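Side-chain contacts in kinetochore protein mis18 (Schizosaccharomyces pombe, PDB 5J6P), which helps to recruit CENP-A to centromeres and maintain kinetochore factors, preserving mitotic spindle integrity, here represented by its zinc-binding Mis18 domain: residues V6-C9 and Q14-G17; N20-S25 and L30-S35; Y58-C63 and N67-K72. All blocks are in the same frame, centred on the assembly; numbering follows the deposited sequence.

Contact 1 of 3, residues V6-C9 and Q14-G17. With ZN (zinc ion), chain D.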
loop_
_atom_site.group_PDB
_atom_site.type_symbol
_atom_site.label_atom_id
_atom_site.label_comp_id
_atom_site.label_asym_id
_atom_site.label_seq_id
_atom_site.Cartn_x
_atom_site.Cartn_y
_atom_site.Cartn_z
ATOM N N VAL A 6 -1.915 -3.573 -5.167
ATOM C CA VAL A 6 -0.607 -3.146 -4.666
ATOM C C VAL A 6 -0.133 -4.169 -3.663
ATOM O O VAL A 6 -0.957 -4.799 -2.993
ATOM C CB VAL A 6 -0.718 -1.768 -4.009
ATOM C CG1 VAL A 6 0.400 -1.509 -3.020
ATOM C CG2 VAL A 6 -0.681 -0.700 -5.084
ATOM N N PHE A 7 1.188 -4.329 -3.558
ATOM C CA PHE A 7 1.770 -5.415 -2.763
ATOM C C PHE A 7 2.630 -4.917 -1.651
ATOM O O PHE A 7 3.499 -4.056 -1.876
ATOM C CB PHE A 7 2.618 -6.343 -3.659
ATOM C CG PHE A 7 1.841 -6.927 -4.784
ATOM C CD1 PHE A 7 0.843 -7.840 -4.521
ATOM C CD2 PHE A 7 2.035 -6.499 -6.086
ATOM C CE1 PHE A 7 0.072 -8.346 -5.543
ATOM C CE2 PHE A 7 1.274 -7.015 -7.113
ATOM C CZ PHE A 7 0.297 -7.936 -6.839
ATOM N N GLN A 8 2.450 -5.515 -0.475
ATOM C CA GLN A 8 3.246 -5.165 0.702
ATOM C C GLN A 8 3.767 -6.331 1.524
ATOM O O GLN A 8 3.098 -7.336 1.661
ATOM C CB GLN A 8 2.388 -4.383 1.673
ATOM C CG GLN A 8 1.535 -3.253 1.135
ATOM C CD GLN A 8 0.505 -2.876 2.173
ATOM O OE1 GLN A 8 0.648 -1.875 2.921
ATOM N NE2 GLN A 8 -0.487 -3.744 2.306
ATOM N N CYS A 9 4.928 -6.152 2.145
ATOM C CA CYS A 9 5.434 -7.134 3.100
ATOM C C CYS A 9 4.505 -7.231 4.314
ATOM O O CYS A 9 4.320 -6.259 5.046
ATOM C CB CYS A 9 6.851 -6.770 3.545
ATOM S SG CYS A 9 7.311 -7.416 5.170
ATOM N N GLN A 14 5.620 -2.385 4.036
ATOM C CA GLN A 14 6.286 -1.692 2.976
ATOM C C GLN A 14 5.749 -2.157 1.634
ATOM O O GLN A 14 5.650 -3.354 1.377
ATOM C CB GLN A 14 7.789 -1.938 3.025
ATOM C CG GLN A 14 8.489 -1.178 1.918
ATOM C CD GLN A 14 9.990 -1.208 2.011
ATOM O OE1 GLN A 14 10.625 -2.213 2.434
ATOM N NE2 GLN A 14 10.584 -0.123 1.565
ATOM N N ILE A 15 5.426 -1.208 0.772
ATOM C CA ILE A 15 4.973 -1.548 -0.568
ATOM C C ILE A 15 6.192 -1.907 -1.381
ATOM O O ILE A 15 7.116 -1.114 -1.441
ATOM C CB ILE A 15 4.244 -0.388 -1.250
ATOM C CG1 ILE A 15 2.864 -0.240 -0.621
ATOM C CG2 ILE A 15 4.119 -0.613 -2.748
ATOM C CD1 ILE A 15 2.236 1.121 -0.849
ATOM N N VAL A 16 6.156 -3.085 -2.008
ATOM C CA VAL A 16 7.262 -3.579 -2.832
ATOM C C VAL A 16 6.983 -3.503 -4.346
ATOM O O VAL A 16 7.907 -3.418 -5.151
ATOM C CB VAL A 16 7.651 -5.008 -2.416
ATOM C CG1 VAL A 16 8.011 -5.053 -0.926
ATOM C CG2 VAL A 16 6.541 -6.009 -2.739
ATOM N N GLY A 17 5.716 -3.547 -4.734
ATOM C CA GLY A 17 5.329 -3.200 -6.087
ATOM C C GLY A 17 3.842 -3.280 -6.293
ATOM O O GLY A 17 3.079 -3.292 -5.318
HETATM ZN ZN ZN D . 9.025 -5.964 5.663
#
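Val6 and Ile15 meet on the closely packed face of this beta hairpin, their side chains crossing at about a right angle with Val6 CG1 3.7 Å from Ile15 CG1. That valine methyl stands anti to the backbone N (chi1 157°), a setting that carries it over the isoleucine branches, where it also meets CG2 and CD1. Gln8 comes in beside it, its CG 3.7 Å from Ile15 CG1, so that Ile15 CG1 touches two residues of the facing strand. The second subunit covers the same face: its Ile15 packs on Gln8, its Gln8 on Ile15 and its Leu100 on Val6. On the reverse face the ring of Phe7 lies by the backbone of Gly17, CD2 being 3.5 Å from Gly17 O.

The strands are antiparallel but interrupted by a beta bulge at Val16: Phe7 pairs with Gly17, whereas Gln8 pairs with Ile15. Phe7 uses both its backbone groups, its N giving a 2.8 Å bond to Gly17 O and its O receiving one of 2.8 Å from Val16 N. Near the turn Cys9 N bonds to Gln14 O at 3.0 Å. Here the packing thins. The side chain of Gln14 points away from the opposite strand and is partly exposed, running past the loops that hold Ser41 and Arg65.

Cys9 turns its SG from this looser end to the zinc ion, 2.3 Å away, and Cys12, Cys63 and Cys66 complete the site. With its N held by Gln14 O and its sulfur by the metal, Cys9 is restrained at both ends. The chemistry therefore implies a hairpin whose turn end is probably held by the zinc through Cys9 and Cys12, while the face bearing Gln8 and Ile15 packs on the second subunit.

Contact 2 of 3, residues N20-S25 and L30-S35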
loop_
_atom_site.group_PDB
_atom_site.type_symbol
_atom_site.label_atom_id
_atom_site.label_comp_id
_atom_site.label_asym_id
_atom_site.label_seq_id
_atom_site.Cartn_x
_atom_site.Cartn_y
_atom_site.Cartn_z
ATOM N N ASN A 20 0.874 -3.721 -12.074
ATOM C CA ASN A 20 1.227 -3.261 -13.405
ATOM C C ASN A 20 2.553 -3.765 -13.961
ATOM O O ASN A 20 2.684 -3.906 -15.183
ATOM C CB ASN A 20 1.058 -1.745 -13.480
ATOM C CG ASN A 20 -0.403 -1.343 -13.325
ATOM O OD1 ASN A 20 -1.314 -2.204 -13.239
ATOM N ND2 ASN A 20 -0.643 -0.057 -13.285
ATOM N N ALA A 21 3.496 -4.097 -13.080
ATOM C CA ALA A 21 4.689 -4.851 -13.473
ATOM C C ALA A 21 4.531 -6.402 -13.441
ATOM O O ALA A 21 5.541 -7.130 -13.459
ATOM C CB ALA A 21 5.876 -4.433 -12.629
ATOM N N TRP A 22 3.298 -6.912 -13.433
ATOM C CA TRP A 22 3.072 -8.359 -13.397
ATOM C C TRP A 22 3.598 -9.042 -14.654
ATOM O O TRP A 22 3.728 -8.417 -15.724
ATOM C CB TRP A 22 1.602 -8.633 -13.198
ATOM C CG TRP A 22 1.153 -10.022 -13.127
ATOM C CD1 TRP A 22 0.926 -10.859 -14.176
ATOM C CD2 TRP A 22 0.712 -10.714 -11.950
ATOM N NE1 TRP A 22 0.412 -12.056 -13.721
ATOM C CE2 TRP A 22 0.267 -11.995 -12.361
ATOM C CE3 TRP A 22 0.647 -10.377 -10.580
ATOM C CZ2 TRP A 22 -0.209 -12.961 -11.449
ATOM C CZ3 TRP A 22 0.166 -11.343 -9.655
ATOM C CH2 TRP A 22 -0.257 -12.618 -10.104
ATOM N N VAL A 23 3.959 -10.314 -14.467
ATOM C CA VAL A 23 4.603 -11.147 -15.476
ATOM C C VAL A 23 3.867 -12.465 -15.570
ATOM O O VAL A 23 3.271 -12.767 -16.606
ATOM C CB VAL A 23 6.075 -11.430 -15.114
ATOM C CG1 VAL A 23 6.682 -12.471 -16.056
ATOM C CG2 VAL A 23 6.884 -10.135 -15.122
ATOM N N ILE A 24 3.911 -13.233 -14.485
ATOM C CA ILE A 24 3.338 -14.580 -14.431
ATOM C C ILE A 24 3.200 -14.936 -12.958
ATOM O O ILE A 24 3.729 -14.193 -12.136
ATOM C CB ILE A 24 4.296 -15.573 -15.117
ATOM C CG1 ILE A 24 3.745 -17.022 -15.163
ATOM C CG2 ILE A 24 5.657 -15.544 -14.425
ATOM C CD1 ILE A 24 2.370 -17.193 -15.791
ATOM N N SER A 25 2.497 -16.027 -12.622
ATOM C CA SER A 25 2.542 -16.628 -11.276
ATOM C C SER A 25 2.208 -18.129 -11.234
ATOM O O SER A 25 1.623 -18.655 -12.172
ATOM C CB SER A 25 1.585 -15.876 -10.376
ATOM O OG SER A 25 0.265 -16.094 -10.799
ATOM N N LEU A 30 2.979 -21.346 -4.725
ATOM C CA LEU A 30 2.336 -20.303 -3.933
ATOM C C LEU A 30 3.185 -19.042 -4.015
ATOM O O LEU A 30 3.542 -18.481 -2.984
ATOM C CB LEU A 30 2.121 -20.771 -2.477
ATOM C CG LEU A 30 1.308 -22.078 -2.256
ATOM C CD1 LEU A 30 1.999 -22.990 -1.238
ATOM C CD2 LEU A 30 -0.160 -21.844 -1.873
ATOM N N SER A 31 3.502 -18.652 -5.261
ATOM C CA SER A 31 4.412 -17.543 -5.619
ATOM C C SER A 31 3.839 -16.695 -6.757
ATOM O O SER A 31 2.916 -17.132 -7.442
ATOM C CB SER A 31 5.766 -18.082 -6.103
ATOM O OG SER A 31 5.863 -18.145 -7.533
ATOM N N PHE A 32 4.407 -15.506 -6.980
ATOM C CA PHE A 32 4.067 -14.684 -8.173
ATOM C C PHE A 32 5.241 -13.798 -8.563
ATOM O O PHE A 32 6.125 -13.560 -7.780
ATOM C CB PHE A 32 2.795 -13.839 -7.961
ATOM C CG PHE A 32 2.954 -12.735 -6.947
ATOM C CD1 PHE A 32 2.720 -12.972 -5.583
ATOM C CD2 PHE A 32 3.355 -11.471 -7.340
ATOM C CE1 PHE A 32 2.879 -11.959 -4.641
ATOM C CE2 PHE A 32 3.536 -10.462 -6.393
ATOM C CZ PHE A 32 3.295 -10.704 -5.049
ATOM N N THR A 33 5.251 -13.275 -9.770
ATOM C CA THR A 33 6.503 -12.805 -10.323
ATOM C C THR A 33 6.291 -11.486 -11.054
ATOM O O THR A 33 5.323 -11.339 -11.777
ATOM C CB THR A 33 7.137 -13.912 -11.235
ATOM O OG1 THR A 33 7.229 -15.178 -10.518
ATOM C CG2 THR A 33 8.514 -13.478 -11.750
ATOM N N LEU A 34 7.218 -10.554 -10.839
ATOM C CA LEU A 34 7.087 -9.176 -11.244
ATOM C C LEU A 34 8.377 -8.769 -11.905
ATOM O O LEU A 34 9.429 -9.194 -11.485
ATOM C CB LEU A 34 6.888 -8.260 -10.007
ATOM C CG LEU A 34 5.538 -7.744 -9.444
ATOM C CD1 LEU A 34 4.487 -8.825 -9.227
ATOM C CD2 LEU A 34 5.772 -6.984 -8.135
ATOM N N SER A 35 8.274 -7.873 -12.871
ATOM C CA SER A 35 9.385 -7.381 -13.641
ATOM C C SER A 35 9.964 -6.127 -13.049
ATOM O O SER A 35 10.970 -5.581 -13.560
ATOM C CB SER A 35 8.903 -7.060 -15.061
ATOM O OG SER A 35 7.963 -5.993 -15.061
#
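Trp22 reaches diagonally to Phe32 across an antiparallel beta hairpin, strands 22-26 and 31-34, that forms one margin of the six-stranded sheet. A classic beta bulge interrupts the pairing, Val23 and Ile24 both lying opposite Thr33. Thr33 N bonds to Ile24 O at 3.0 Å, whereas the bond from Val23 N to Thr33 O is weak.

Phe32 can be traced outward from its backbone. CB sits against Ser25 CB on the facing strand and has Trp22 CH2 3.9 Å away. With chi1 at 68°, CG lies between the backbone N and the carbonyl carbon and comes next to Trp22 CZ3. CD2 meets the same indole atom at 3.9 Å. The two six-membered rings are almost parallel, their planes 5° apart, but with centroids separated by 5.8 Å they are offset so far that little of one ring lies over the other. Leu34 CD1 lies at the edge of the phenyl ring, in its plane. At the tip, CZ leaves the hairpin and packs on Phe7 CD1, 3.8 Å away, where the two phenylalanine rings meet. Phe32 thus has its base within the hairpin and its tip in the buried interior, while Trp22 remains exposed.

On the other face Ile24 and Thr33 run alongside each other in the same direction, with Ile24 CG2 3.9 Å from Thr33 CB. Thr33 OG1 makes a weak hydrogen bond to Thr89 on the next strand, 88-91. From within the bulge, Val23 CG2 packs against the backbone and CB of Ser35. At the open end of the hairpin, Ala21 O takes two bonds from one residue: a straight one (171°) from Ser35 N at 2.9 Å, lying in the carbonyl plane, and another from Ser35 OG, tilted from that plane.

Contact 3 of 3, residues Y58-C63 and N67-K72; sequences YSELSC and NEVIGK. With ZN (zinc ion), chain D.
Lys72 lays the end of its aliphatic chain over one face of the Tyr58 ring. Its CE stands 3.4 Å from the Tyr58 ring centroid and 17° off the ring normal, a CH-pi contact, while NZ lies farther out, 4.7 Å from that centroid, in a cation-pi arrangement. The lysine chain bends at chi3 and chi4 (81° and 90°), which folds CE down onto the ring; CD comes against CG and CD1 of the tyrosine. An alanine in place of Tyr58 would probably strip the lysine methylene of its aromatic cover and leave the ammonium without its cation-pi partner, free to swing.

Along the same face, Glu60 and Val69 cross at about a right angle, with the carboxylate of Glu60 beside the valine methyls. Val69 CG2 also meets Ser62 OG at 3.9 Å, although that hydroxyl is hydrogen-bonded to Glu45. Leu61 points to the other face, CB and CG lying along the backbone of Gly71 and Lys72.

A classic beta bulge sits opposite Leu61, where Ile70 and Gly71 face one residue: Leu61 O takes a bond of 2.9 Å from Ile70 N and a weak one from Gly71 N. Leu61 N bonds to Gly71 O at 3.0 Å from above the carbonyl plane. Toward the turn Cys63 N bonds to Glu68 O at 2.9 Å, and Cys63 O accepts from Asn67 N. The sulfur of Cys63 binds the zinc ion at 2.2 Å, together with Cys9, Cys12 and Cys66; Ile70 CD1 lies near Cys63 CB.

The hairpin occupies an inner place in the six-stranded antiparallel sheet: strand 42-50 pairs with 57-63 on its outer side, while strand 88-91 pairs with 69-76 and brings Phe90 against Leu61 and Ile70.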
loop_
_atom_site.group_PDB
_atom_site.type_symbol
_atom_site.label_atom_id
_atom_site.label_comp_id
_atom_site.label_asym_id
_atom_site.label_seq_id
_atom_site.Cartn_x
_atom_site.Cartn_y
_atom_site.Cartn_z
ATOM N N TYR A 58 18.718 -19.389 -7.481
ATOM C CA TYR A 58 18.158 -18.141 -7.004
ATOM C C TYR A 58 18.900 -17.594 -5.811
ATOM O O TYR A 58 19.491 -18.323 -5.017
ATOM C CB TYR A 58 16.715 -18.344 -6.624
ATOM C CG TYR A 58 16.515 -19.170 -5.374
ATOM C CD1 TYR A 58 16.553 -18.576 -4.117
ATOM C CD2 TYR A 58 16.233 -20.518 -5.445
ATOM C CE1 TYR A 58 16.342 -19.309 -2.976
ATOM C CE2 TYR A 58 16.019 -21.260 -4.302
ATOM C CZ TYR A 58 16.084 -20.645 -3.072
ATOM O OH TYR A 58 15.877 -21.351 -1.924
ATOM N N SER A 59 18.849 -16.283 -5.704
ATOM C CA SER A 59 19.262 -15.563 -4.518
ATOM C C SER A 59 17.995 -15.100 -3.788
ATOM O O SER A 59 17.015 -14.712 -4.427
ATOM C CB SER A 59 20.130 -14.388 -4.922
ATOM O OG SER A 59 21.399 -14.864 -5.328
ATOM N N GLU A 60 18.013 -15.161 -2.461
ATOM C CA GLU A 60 16.896 -14.700 -1.639
ATOM C C GLU A 60 16.633 -13.185 -1.714
ATOM O O GLU A 60 17.582 -12.420 -1.805
ATOM C CB GLU A 60 17.162 -15.083 -0.216
ATOM C CG GLU A 60 16.938 -16.561 0.035
ATOM C CD GLU A 60 17.093 -16.923 1.497
ATOM O OE1 GLU A 60 17.981 -16.315 2.156
ATOM O OE2 GLU A 60 16.327 -17.802 1.966
ATOM N N LEU A 61 15.342 -12.788 -1.716
ATOM C CA LEU A 61 14.915 -11.375 -1.606
ATOM C C LEU A 61 14.402 -11.042 -0.206
ATOM O O LEU A 61 13.477 -11.723 0.295
ATOM C CB LEU A 61 13.756 -11.075 -2.529
ATOM C CG LEU A 61 13.926 -10.731 -3.985
ATOM C CD1 LEU A 61 12.547 -10.422 -4.563
ATOM C CD2 LEU A 61 14.872 -9.552 -4.108
ATOM N N SER A 62 14.947 -9.963 0.374
ATOM C CA SER A 62 14.587 -9.459 1.725
ATOM C C SER A 62 13.929 -8.057 1.701
ATOM O O SER A 62 14.312 -7.253 0.860
ATOM C CB SER A 62 15.856 -9.387 2.545
ATOM O OG SER A 62 16.428 -10.677 2.739
ATOM N N CYS A 63 13.005 -7.797 2.621
ATOM C CA CYS A 63 12.401 -6.478 2.760
ATOM C C CYS A 63 13.347 -5.549 3.515
ATOM O O CYS A 63 13.528 -5.679 4.726
ATOM C CB CYS A 63 11.060 -6.574 3.489
ATOM S SG CYS A 63 10.558 -5.056 4.334
ATOM N N ASN A 67 13.652 -6.788 7.102
ATOM C CA ASN A 67 14.598 -7.927 6.904
ATOM C C ASN A 67 13.991 -9.317 6.637
ATOM O O ASN A 67 14.693 -10.276 6.605
ATOM C CB ASN A 67 15.548 -8.043 8.087
ATOM C CG ASN A 67 16.344 -6.785 8.302
ATOM O OD1 ASN A 67 16.899 -6.214 7.368
ATOM N ND2 ASN A 67 16.392 -6.333 9.537
ATOM N N GLU A 68 12.699 -9.415 6.417
ATOM C CA GLU A 68 12.079 -10.671 6.194
ATOM C C GLU A 68 12.412 -11.154 4.775
ATOM O O GLU A 68 12.539 -10.371 3.833
ATOM C CB GLU A 68 10.568 -10.514 6.365
ATOM C CG GLU A 68 9.842 -11.812 6.646
ATOM C CD GLU A 68 9.922 -12.243 8.099
ATOM O OE1 GLU A 68 10.920 -11.962 8.768
ATOM O OE2 GLU A 68 8.971 -12.880 8.576
ATOM N N VAL A 69 12.578 -12.462 4.655
ATOM C CA VAL A 69 12.769 -13.096 3.393
ATOM C C VAL A 69 11.365 -13.268 2.838
ATOM O O VAL A 69 10.509 -13.938 3.441
ATOM C CB VAL A 69 13.559 -14.422 3.524
ATOM C CG1 VAL A 69 13.600 -15.176 2.205
ATOM C CG2 VAL A 69 14.987 -14.123 3.948
ATOM N N ILE A 70 11.150 -12.617 1.697
ATOM C CA ILE A 70 9.836 -12.488 1.069
ATOM C C ILE A 70 9.803 -13.019 -0.349
ATOM O O ILE A 70 8.752 -13.021 -0.974
ATOM C CB ILE A 70 9.345 -10.995 1.021
ATOM C CG1 ILE A 70 10.324 -10.107 0.264
ATOM C CG2 ILE A 70 9.108 -10.443 2.422
ATOM C CD1 ILE A 70 9.819 -8.704 0.084
ATOM N N GLY A 71 10.935 -13.451 -0.878
ATOM C CA GLY A 71 10.968 -13.901 -2.264
ATOM C C GLY A 71 12.322 -14.387 -2.716
ATOM O O GLY A 71 13.133 -14.865 -1.904
ATOM N N LYS A 72 12.552 -14.249 -4.017
ATOM C CA LYS A 72 13.803 -14.659 -4.650
ATOM C C LYS A 72 13.956 -14.155 -6.053
ATOM O O LYS A 72 12.975 -13.829 -6.724
ATOM C CB LYS A 72 13.918 -16.178 -4.679
ATOM C CG LYS A 72 12.600 -16.890 -4.683
ATOM C CD LYS A 72 12.816 -18.375 -4.754
ATOM C CE LYS A 72 13.142 -18.995 -3.416
ATOM N NZ LYS A 72 11.891 -19.408 -2.742
HETATM ZN ZN ZN D . 9.025 -5.964 5.663
#

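How the contacts relate
From the N terminus the chain forms three hairpins in succession, and none encloses or crosses another. Contact 1 closes the short loop that carries Cys12 and belongs to the three-stranded sheet. Strand 15-18 then leads into strand 22-26, where contact 2 closes the second turn at the margin of the six-stranded sheet. Contact 3, much later, closes the turn holding Cys66, farther inside that same sheet. Contacts 2 and 3 do not touch, their nearest atoms being about 7 Å apart. Contact 1 reaches both: Phe7 packs on Leu34 of contact 2, and Val16 on Ile70 of contact 3, whose turn shares its zinc ion.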